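Local coordinates for 273aa long hypothetical dTDP-4-dehydrorhamnose reductase (PDB 2GGS), which binds NADPH and probably reduces dTDP-4-dehydrorhamnose, as a Rossmann-fold oxidoreductase, at residues A141-G153 with L196-A208. Residues are numbered along the deposited sequence; the frame is centred on the assembly and turned at random.
With NDP (NADPH dihydro-nicotinamide-adenine-dinucleotide phosphate), chain C.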
ATOM      1  N   ALA A 141      13.132  -6.531   4.787  1.00 15.47           N
ATOM      2  CA  ALA A 141      13.023  -6.721   3.327  1.00 16.37           C
ATOM      3  C   ALA A 141      14.264  -6.254   2.559  1.00 17.22           C
ATOM      4  O   ALA A 141      14.447  -6.642   1.399  1.00 20.15           O
ATOM      5  CB  ALA A 141      11.800  -6.042   2.796  1.00 16.11           C
ATOM      6  N   LEU A 142      15.112  -5.462   3.213  1.00 17.88           N
ATOM      7  CA  LEU A 142      16.318  -4.901   2.570  1.00 21.09           C
ATOM      8  C   LEU A 142      17.282  -6.004   2.190  1.00 21.56           C
ATOM      9  O   LEU A 142      17.870  -6.615   3.065  1.00 22.71           O
ATOM     10  CB  LEU A 142      17.009  -3.870   3.484  1.00 21.26           C
ATOM     11  CG  LEU A 142      16.409  -2.473   3.407  1.00 25.50           C
ATOM     12  CD1 LEU A 142      16.696  -1.621   4.668  1.00 27.97           C
ATOM     13  CD2 LEU A 142      16.923  -1.769   2.143  1.00 24.95           C
ATOM     14  N   GLN A 143      17.410  -6.258   0.880  1.00 22.99           N
ATOM     15  CA  GLN A 143      18.266  -7.331   0.381  1.00 24.70           C
ATOM     16  C   GLN A 143      18.886  -6.882  -0.938  1.00 25.45           C
ATOM     17  O   GLN A 143      18.268  -6.113  -1.682  1.00 26.08           O
ATOM     18  CB  GLN A 143      17.489  -8.653   0.190  1.00 24.56           C
ATOM     19  CG  GLN A 143      16.743  -9.181   1.422  1.00 24.30           C
ATOM     20  CD  GLN A 143      17.670  -9.578   2.574  1.00 27.51           C
ATOM     21  OE1 GLN A 143      18.790 -10.036   2.355  1.00 30.15           O
ATOM     22  NE2 GLN A 143      17.197  -9.401   3.815  1.00 24.06           N
ATOM     23  N   ASP A 144      20.094  -7.365  -1.240  1.00 27.84           N
ATOM     24  CA  ASP A 144      20.756  -6.961  -2.485  1.00 28.73           C
ATOM     25  C   ASP A 144      19.872  -7.148  -3.706  1.00 28.26           C
ATOM     26  O   ASP A 144      19.864  -6.291  -4.598  1.00 29.88           O
ATOM     27  CB  ASP A 144      22.096  -7.676  -2.659  1.00 29.70           C
ATOM     28  CG  ASP A 144      23.199  -7.060  -1.802  1.00 32.77           C
ATOM     29  OD1 ASP A 144      24.354  -7.521  -1.910  1.00 39.70           O
ATOM     30  OD2 ASP A 144      22.920  -6.102  -1.038  1.00 36.74           O
ATOM     31  N   ASP A 145      19.069  -8.209  -3.711  1.00 27.55           N
ATOM     32  CA  ASP A 145      18.211  -8.526  -4.849  1.00 26.82           C
ATOM     33  C   ASP A 145      16.684  -8.429  -4.611  1.00 24.74           C
ATOM     34  O   ASP A 145      15.906  -9.004  -5.363  1.00 26.63           O
ATOM     35  CB  ASP A 145      18.574  -9.909  -5.414  1.00 28.02           C
ATOM     36  CG  ASP A 145      18.408 -11.044  -4.392  1.00 32.00           C
ATOM     37  OD1 ASP A 145      18.025 -10.810  -3.207  1.00 34.57           O
ATOM     38  OD2 ASP A 145      18.720 -12.189  -4.787  1.00 35.71           O
ATOM     39  N   SER A 146      16.249  -7.698  -3.595  1.00 23.14           N
ATOM     40  CA  SER A 146      14.793  -7.467  -3.392  1.00 20.21           C
ATOM     41  C   SER A 146      14.458  -6.037  -3.819  1.00 18.97           C
ATOM     42  O   SER A 146      15.357  -5.212  -3.952  1.00 18.14           O
ATOM     43  CB  SER A 146      14.381  -7.637  -1.934  1.00 20.93           C
ATOM     44  OG  SER A 146      14.829  -6.544  -1.173  1.00 20.98           O
ATOM     45  N   LEU A 147      13.170  -5.765  -3.983  1.00 16.81           N
ATOM     46  CA  LEU A 147      12.679  -4.416  -4.323  1.00 17.20           C
ATOM     47  C   LEU A 147      11.640  -4.007  -3.267  1.00 17.19           C
ATOM     48  O   LEU A 147      10.708  -4.774  -3.007  1.00 17.17           O
ATOM     49  CB  LEU A 147      11.979  -4.443  -5.686  1.00 17.42           C
ATOM     50  CG  LEU A 147      11.463  -3.097  -6.178  1.00 18.22           C
ATOM     51  CD1 LEU A 147      12.639  -2.097  -6.327  1.00 18.71           C
ATOM     52  CD2 LEU A 147      10.683  -3.297  -7.476  1.00 18.36           C
ATOM     53  N   ILE A 148      11.811  -2.809  -2.701  1.00 15.83           N
ATOM     54  CA  ILE A 148      10.833  -2.197  -1.782  1.00 15.06           C
ATOM     55  C   ILE A 148      10.173  -1.093  -2.606  1.00 15.36           C
ATOM     56  O   ILE A 148      10.856  -0.208  -3.153  1.00 15.76           O
ATOM     57  CB  ILE A 148      11.475  -1.589  -0.516  1.00 14.27           C
ATOM     58  CG1 ILE A 148      11.975  -2.701   0.428  1.00 16.51           C
ATOM     59  CG2 ILE A 148      10.487  -0.653   0.211  1.00 14.96           C
ATOM     60  CD1 ILE A 148      13.037  -2.228   1.402  1.00 18.86           C
ATOM     61  N   ILE A 149       8.847  -1.155  -2.690  1.00 14.93           N
ATOM     62  CA  ILE A 149       8.077  -0.114  -3.376  1.00 15.33           C
ATOM     63  C   ILE A 149       7.319   0.680  -2.327  1.00 15.65           C
ATOM     64  O   ILE A 149       6.430   0.129  -1.685  1.00 14.24           O
ATOM     65  CB  ILE A 149       7.080  -0.720  -4.390  1.00 14.16           C
ATOM     66  CG1 ILE A 149       7.766  -1.584  -5.466  1.00 15.39           C
ATOM     67  CG2 ILE A 149       6.271   0.409  -5.034  1.00 16.12           C
ATOM     68  CD1 ILE A 149       6.779  -2.173  -6.469  1.00 15.74           C
ATOM     69  N   ARG A 150       7.667   1.964  -2.136  1.00 14.83           N
ATOM     70  CA  ARG A 150       6.896   2.775  -1.179  1.00 13.94           C
ATOM     71  C   ARG A 150       5.776   3.467  -1.953  1.00 14.42           C
ATOM     72  O   ARG A 150       5.988   4.001  -3.034  1.00 14.74           O
ATOM     73  CB  ARG A 150       7.740   3.834  -0.505  1.00 15.57           C
ATOM     74  CG  ARG A 150       8.941   3.288   0.268  1.00 13.06           C
ATOM     75  CD  ARG A 150       9.403   4.313   1.325  1.00 16.37           C
ATOM     76  NE  ARG A 150      10.567   3.874   2.096  1.00 14.44           N
ATOM     77  CZ  ARG A 150      11.801   4.364   1.930  1.00 17.49           C
ATOM     78  NH1 ARG A 150      12.049   5.304   1.001  1.00 16.00           N
ATOM     79  NH2 ARG A 150      12.791   3.910   2.684  1.00 16.24           N
ATOM     80  N   THR A 151       4.594   3.479  -1.365  1.00 13.46           N
ATOM     81  CA  THR A 151       3.429   4.105  -2.024  1.00 13.14           C
ATOM     82  C   THR A 151       2.613   4.875  -0.979  1.00 12.12           C
ATOM     83  O   THR A 151       2.937   4.854   0.227  1.00 13.66           O
ATOM     84  CB  THR A 151       2.630   3.075  -2.828  1.00 13.95           C
ATOM     85  OG1 THR A 151       1.686   3.713  -3.703  1.00 15.55           O
ATOM     86  CG2 THR A 151       1.907   2.121  -1.918  1.00 12.43           C
ATOM     87  N   SER A 152       1.563   5.541  -1.440  1.00 10.52           N
ATOM     88  CA  SER A 152       0.824   6.485  -0.602  1.00 12.32           C
ATOM     89  C   SER A 152      -0.664   6.385  -0.922  1.00 12.61           C
ATOM     90  O   SER A 152      -1.037   6.395  -2.084  1.00 13.69           O
ATOM     91  CB  SER A 152       1.326   7.906  -0.882  1.00 12.79           C
ATOM     92  OG  SER A 152       0.545   8.879  -0.233  1.00 15.31           O
ATOM     93  N   GLY A 153      -1.511   6.329   0.110  1.00 12.31           N
ATOM     94  CA  GLY A 153      -2.937   6.587  -0.084  1.00 13.23           C
ATOM     95  C   GLY A 153      -3.605   5.700  -1.114  1.00 12.74           C
ATOM     96  O   GLY A 153      -4.448   6.145  -1.888  1.00 15.76           O
ATOM     97  N   LEU A 196       7.259  -3.015 -13.420  1.00 21.93           N
ATOM     98  CA  LEU A 196       8.467  -3.152 -12.623  1.00 23.06           C
ATOM     99  C   LEU A 196       8.963  -4.591 -12.589  1.00 24.73           C
ATOM    100  O   LEU A 196      10.165  -4.840 -12.651  1.00 25.20           O
ATOM    101  CB  LEU A 196       8.234  -2.634 -11.199  1.00 21.79           C
ATOM    102  CG  LEU A 196       8.300  -1.115 -11.077  1.00 22.90           C
ATOM    103  CD1 LEU A 196       7.862  -0.625  -9.680  1.00 21.53           C
ATOM    104  CD2 LEU A 196       9.694  -0.618 -11.429  1.00 21.80           C
ATOM    105  N   LEU A 197       8.017  -5.525 -12.466  1.00 26.15           N
ATOM    106  CA  LEU A 197       8.305  -6.961 -12.414  1.00 28.68           C
ATOM    107  C   LEU A 197       9.130  -7.435 -13.577  1.00 29.91           C
ATOM    108  O   LEU A 197      10.162  -8.090 -13.374  1.00 29.48           O
ATOM    109  CB  LEU A 197       7.004  -7.766 -12.411  1.00 28.68           C
ATOM    110  CG  LEU A 197       6.226  -7.728 -11.104  1.00 29.79           C
ATOM    111  CD1 LEU A 197       5.306  -8.931 -11.023  1.00 29.44           C
ATOM    112  CD2 LEU A 197       7.177  -7.707  -9.926  1.00 27.85           C
ATOM    113  N   GLU A 198       8.629  -7.142 -14.781  1.00 30.99           N
ATOM    114  CA  GLU A 198       9.291  -7.512 -16.020  1.00 33.38           C
ATOM    115  C   GLU A 198      10.732  -7.057 -15.955  1.00 32.84           C
ATOM    116  O   GLU A 198      11.612  -7.780 -16.392  1.00 33.78           O
ATOM    117  CB  GLU A 198       8.585  -6.935 -17.293  1.00 33.47           C
ATOM    118  CG  GLU A 198       7.386  -5.974 -17.078  1.00 35.72           C
ATOM    119  CD  GLU A 198       7.329  -4.750 -18.060  1.00 35.76           C
ATOM    120  OE1 GLU A 198       6.342  -4.655 -18.856  1.00 37.81           O
ATOM    121  OE2 GLU A 198       8.237  -3.865 -18.010  1.00 35.55           O
ATOM    122  N   LEU A 199      10.960  -5.868 -15.380  1.00 31.95           N
ATOM    123  CA  LEU A 199      12.283  -5.232 -15.310  1.00 30.96           C
ATOM    124  C   LEU A 199      13.235  -5.799 -14.260  1.00 31.27           C
ATOM    125  O   LEU A 199      14.435  -5.531 -14.321  1.00 31.49           O
ATOM    126  CB  LEU A 199      12.143  -3.718 -15.109  1.00 30.37           C
ATOM    127  CG  LEU A 199      11.440  -2.941 -16.224  1.00 30.34           C
ATOM    128  CD1 LEU A 199      11.194  -1.517 -15.813  1.00 29.75           C
ATOM    129  CD2 LEU A 199      12.211  -3.000 -17.550  1.00 31.24           C
ATOM    130  N   ARG A 200      12.720  -6.562 -13.296  1.00 31.11           N
ATOM    131  CA  ARG A 200      13.548  -7.102 -12.197  1.00 31.86           C
ATOM    132  C   ARG A 200      14.378  -6.031 -11.470  1.00 31.44           C
ATOM    133  O   ARG A 200      15.501  -6.266 -11.039  1.00 30.38           O
ATOM    134  CB  ARG A 200      14.419  -8.303 -12.641  1.00 32.87           C
ATOM    135  CG  ARG A 200      13.656  -9.601 -12.665  1.00 34.92           C
ATOM    136  CD  ARG A 200      14.446 -10.768 -12.051  1.00 40.91           C
ATOM    137  NE  ARG A 200      13.666 -12.021 -11.944  1.00 43.61           N
ATOM    138  CZ  ARG A 200      12.338 -12.133 -12.080  1.00 45.55           C
ATOM    139  NH1 ARG A 200      11.572 -11.074 -12.327  1.00 47.65           N
ATOM    140  NH2 ARG A 200      11.757 -13.319 -11.968  1.00 48.66           N
ATOM    141  N   LYS A 201      13.786  -4.842 -11.335  1.00 31.14           N
ATOM    142  CA  LYS A 201      14.339  -3.785 -10.498  1.00 30.77           C
ATOM    143  C   LYS A 201      14.587  -4.242  -9.051  1.00 29.97           C
ATOM    144  O   LYS A 201      13.822  -5.036  -8.512  1.00 30.03           O
ATOM    145  CB  LYS A 201      13.385  -2.596 -10.495  1.00 31.60           C
ATOM    146  CG  LYS A 201      13.651  -1.602 -11.589  1.00 35.14           C
ATOM    147  CD  LYS A 201      13.767  -0.196 -11.011  1.00 38.82           C
ATOM    148  CE  LYS A 201      15.127  -0.029 -10.348  1.00 38.27           C
ATOM    149  NZ  LYS A 201      15.562   1.362 -10.156  1.00 39.12           N
ATOM    150  N   THR A 202      15.661  -3.731  -8.449  1.00 29.06           N
ATOM    151  CA  THR A 202      16.033  -4.001  -7.054  1.00 28.04           C
ATOM    152  C   THR A 202      16.273  -2.666  -6.344  1.00 26.66           C
ATOM    153  O   THR A 202      16.346  -1.614  -7.008  1.00 25.90           O
ATOM    154  CB  THR A 202      17.269  -4.952  -6.920  1.00 28.36           C
ATOM    155  OG1 THR A 202      18.439  -4.330  -7.473  1.00 31.46           O
ATOM    156  CG2 THR A 202      17.037  -6.291  -7.621  1.00 29.42           C
ATOM    157  N   GLY A 203      16.359  -2.689  -5.008  1.00 24.28           N
ATOM    158  CA  GLY A 203      16.586  -1.476  -4.217  1.00 22.87           C
ATOM    159  C   GLY A 203      15.298  -0.922  -3.623  1.00 21.72           C
ATOM    160  O   GLY A 203      14.453  -1.691  -3.157  1.00 20.81           O
ATOM    161  N   ILE A 204      15.155   0.400  -3.623  1.00 20.13           N
ATOM    162  CA  ILE A 204      13.914   1.037  -3.166  1.00 18.55           C
ATOM    163  C   ILE A 204      13.381   1.900  -4.313  1.00 18.78           C
ATOM    164  O   ILE A 204      14.167   2.462  -5.072  1.00 17.72           O
ATOM    165  CB  ILE A 204      14.151   1.915  -1.926  1.00 18.35           C
ATOM    166  CG1 ILE A 204      14.836   1.095  -0.830  1.00 19.61           C
ATOM    167  CG2 ILE A 204      12.823   2.509  -1.416  1.00 19.86           C
ATOM    168  CD1 ILE A 204      15.245   1.889   0.366  1.00 23.65           C
ATOM    169  N   ILE A 205      12.065   1.954  -4.485  1.00 16.20           N
ATOM    170  CA  ILE A 205      11.468   2.803  -5.540  1.00 16.88           C
ATOM    171  C   ILE A 205      10.159   3.366  -5.016  1.00 16.42           C
ATOM    172  O   ILE A 205       9.413   2.647  -4.357  1.00 15.89           O
ATOM    173  CB  ILE A 205      11.305   2.079  -6.912  1.00 17.25           C
ATOM    174  CG1 ILE A 205      10.891   3.034  -8.056  1.00 18.83           C
ATOM    175  CG2 ILE A 205      10.265   0.938  -6.828  1.00 15.44           C
ATOM    176  CD1 ILE A 205      10.921   2.343  -9.439  1.00 21.04           C
ATOM    177  N   HIS A 206       9.929   4.651  -5.259  1.00 15.19           N
ATOM    178  CA  HIS A 206       8.653   5.295  -4.898  1.00 14.47           C
ATOM    179  C   HIS A 206       7.708   5.265  -6.063  1.00 14.83           C
ATOM    180  O   HIS A 206       8.050   5.738  -7.165  1.00 14.59           O
ATOM    181  CB  HIS A 206       8.855   6.746  -4.458  1.00 14.92           C
ATOM    182  CG  HIS A 206       9.521   6.874  -3.128  1.00 14.43           C
ATOM    183  ND1 HIS A 206       9.839   8.086  -2.566  1.00 15.94           N
ATOM    184  CD2 HIS A 206       9.940   5.924  -2.249  1.00 15.50           C
ATOM    185  CE1 HIS A 206      10.416   7.881  -1.388  1.00 14.83           C
ATOM    186  NE2 HIS A 206      10.448   6.578  -1.157  1.00 14.79           N
ATOM    187  N   VAL A 207       6.507   4.740  -5.852  1.00 14.18           N
ATOM    188  CA  VAL A 207       5.478   4.748  -6.898  1.00 14.24           C
ATOM    189  C   VAL A 207       4.169   5.254  -6.248  1.00 15.04           C
ATOM    190  O   VAL A 207       3.470   4.495  -5.586  1.00 15.29           O
ATOM    191  CB  VAL A 207       5.259   3.349  -7.560  1.00 14.08           C
ATOM    192  CG1 VAL A 207       4.253   3.444  -8.680  1.00 14.32           C
ATOM    193  CG2 VAL A 207       6.567   2.739  -8.086  1.00 15.25           C
ATOM    194  N   ALA A 208       3.847   6.541  -6.429  1.00 14.27           N
ATOM    195  CA  ALA A 208       2.624   7.121  -5.872  1.00 14.88           C
ATOM    196  C   ALA A 208       2.103   8.271  -6.740  1.00 15.99           C
ATOM    197  O   ALA A 208       2.648   8.519  -7.825  1.00 17.10           O
ATOM    198  CB  ALA A 208       2.851   7.591  -4.439  1.00 14.77           C
TER
HETATM  199  PA  NDP C 900      -5.786  -3.755   2.445  1.00 16.18           P
HETATM  200  O1A NDP C 900      -6.114  -3.354   3.822  1.00 18.45           O
HETATM  201  O2A NDP C 900      -6.891  -3.553   1.478  1.00 14.52           O
HETATM  202  O5B NDP C 900      -5.330  -5.265   2.362  1.00 16.20           O
HETATM  203  C5B NDP C 900      -4.585  -5.854   3.413  1.00 14.63           C
HETATM  204  C4B NDP C 900      -4.302  -7.263   2.962  1.00 16.80           C
HETATM  205  O4B NDP C 900      -3.425  -7.851   3.927  1.00 15.43           O
HETATM  206  C3B NDP C 900      -5.553  -8.116   2.821  1.00 15.07           C
HETATM  207  O3B NDP C 900      -5.425  -8.906   1.669  1.00 17.01           O
HETATM  208  C2B NDP C 900      -5.466  -8.992   4.078  1.00 16.25           C
HETATM  209  O2B NDP C 900      -6.086 -10.213   3.811  1.00 15.10           O
HETATM  210  C1B NDP C 900      -3.956  -9.141   4.191  1.00 16.41           C
HETATM  211  N9A NDP C 900      -3.563  -9.558   5.541  1.00 15.99           N
HETATM  212  C8A NDP C 900      -3.625  -8.818   6.683  1.00 15.65           C
HETATM  213  N7A NDP C 900      -3.189  -9.592   7.718  1.00 16.59           N
HETATM  214  C5A NDP C 900      -2.865 -10.798   7.220  1.00 15.10           C
HETATM  215  C6A NDP C 900      -2.384 -11.970   7.816  1.00 17.77           C
HETATM  216  N6A NDP C 900      -2.262 -12.052   9.170  1.00 16.86           N
HETATM  217  N1A NDP C 900      -2.184 -13.045   6.994  1.00 15.73           N
HETATM  218  C2A NDP C 900      -2.410 -13.024   5.623  1.00 17.19           C
HETATM  219  N3A NDP C 900      -2.897 -11.874   5.051  1.00 14.13           N
HETATM  220  C4A NDP C 900      -3.118 -10.801   5.846  1.00 15.89           C
HETATM  221  O3  NDP C 900      -4.425  -2.928   2.133  1.00 14.66           O
HETATM  222  PN  NDP C 900      -4.015  -2.219   0.733  1.00 14.39           P
HETATM  223  O1N NDP C 900      -4.261  -3.034  -0.436  1.00 13.68           O
HETATM  224  O2N NDP C 900      -4.611  -0.871   0.872  1.00 13.49           O
HETATM  225  O5D NDP C 900      -2.446  -2.040   0.995  1.00 14.43           O
HETATM  226  C5D NDP C 900      -1.503  -2.825   0.273  1.00 14.92           C
HETATM  227  C4D NDP C 900      -0.077  -2.545   0.731  1.00 15.81           C
HETATM  228  O4D NDP C 900       0.197  -1.181   0.511  1.00 16.04           O
HETATM  229  C3D NDP C 900       0.176  -2.800   2.214  1.00 16.27           C
HETATM  230  O3D NDP C 900       1.513  -3.221   2.270  1.00 16.77           O
HETATM  231  C2D NDP C 900       0.036  -1.438   2.848  1.00 15.08           C
HETATM  232  O2D NDP C 900       0.758  -1.379   4.067  1.00 16.63           O
HETATM  233  C1D NDP C 900       0.651  -0.572   1.722  1.00 16.94           C
HETATM  234  N1N NDP C 900       0.178   0.814   1.815  1.00 21.41           N
HETATM  235  C2N NDP C 900      -1.169   1.021   1.944  1.00 30.72           C
HETATM  236  C3N NDP C 900      -1.723   2.290   1.847  1.00 33.95           C
HETATM  237  C7N NDP C 900      -3.201   2.449   1.993  1.00 33.79           C
HETATM  238  O7N NDP C 900      -3.734   3.746   2.130  1.00 38.93           O
HETATM  239  N7N NDP C 900      -3.986   1.373   2.007  1.00 39.81           N
HETATM  240  C4N NDP C 900      -0.839   3.501   1.606  1.00 33.29           C
HETATM  241  C5N NDP C 900       0.634   3.182   1.511  1.00 25.34           C
HETATM  242  C6N NDP C 900       1.063   1.852   1.608  1.00 27.87           C
HETATM  243  P2B NDP C 900      -7.601 -10.575   4.383  1.00 16.67           P
HETATM  244  O1X NDP C 900      -7.991 -11.698   3.509  1.00 15.90           O
HETATM  245  O2X NDP C 900      -8.470  -9.370   4.255  1.00 16.79           O
HETATM  246  O3X NDP C 900      -7.520 -10.972   5.880  1.00 20.95           O
HETATM  247  O   HOH W   1      15.779  -3.808  -1.308  1.00 24.54           O
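Five backbone hydrogen bonds, between 146-150 and 203-207, pair the parallel strands 147-151 and 203-206, from Gly203 N to Ser146 O (2.9 Å) through to Val207 N to Arg150 O (3.0 Å). Strand 203-206 is the outermost on this side of the Rossmann sheet; strand 101-107 bonds the other edge of 147-151. Beyond the last backbone bond, Thr151 OG1 donates to Val207 O at 2.7 Å, in the carbonyl plane. With OG1 anti to the backbone N (chi1 -167°), Thr151 CG2 is left against the nicotinamide, 3.6 Å from NDP C6N.

Apolar packing fills the face toward helix 186-199: Ile149 CD1 meets Leu196 CD1 tip to tip at 3.7 Å, while its CG1 lies beside Ile205 CG2.

On the other face, Arg150 NH1 donates to His206 NE2 (3.0 Å, N-H...N 157°), within both group planes although these lie 61° apart. Ile204 CG2 sits over one face of the Arg150 guanidinium, offset toward its rim, 3.8 Å above the plane, and Glu138 salt-bridges NE. Replacing Arg150 by an alanine would remove the guanidinium and would probably leave His206 NE2 without its donor and Glu138 without this positive charge. Because NE2 accepts this hydrogen bond, His206 is likely to be neutral, with its proton on ND1, which has weak bonds to carbonyls of Tyr118 and Asp251.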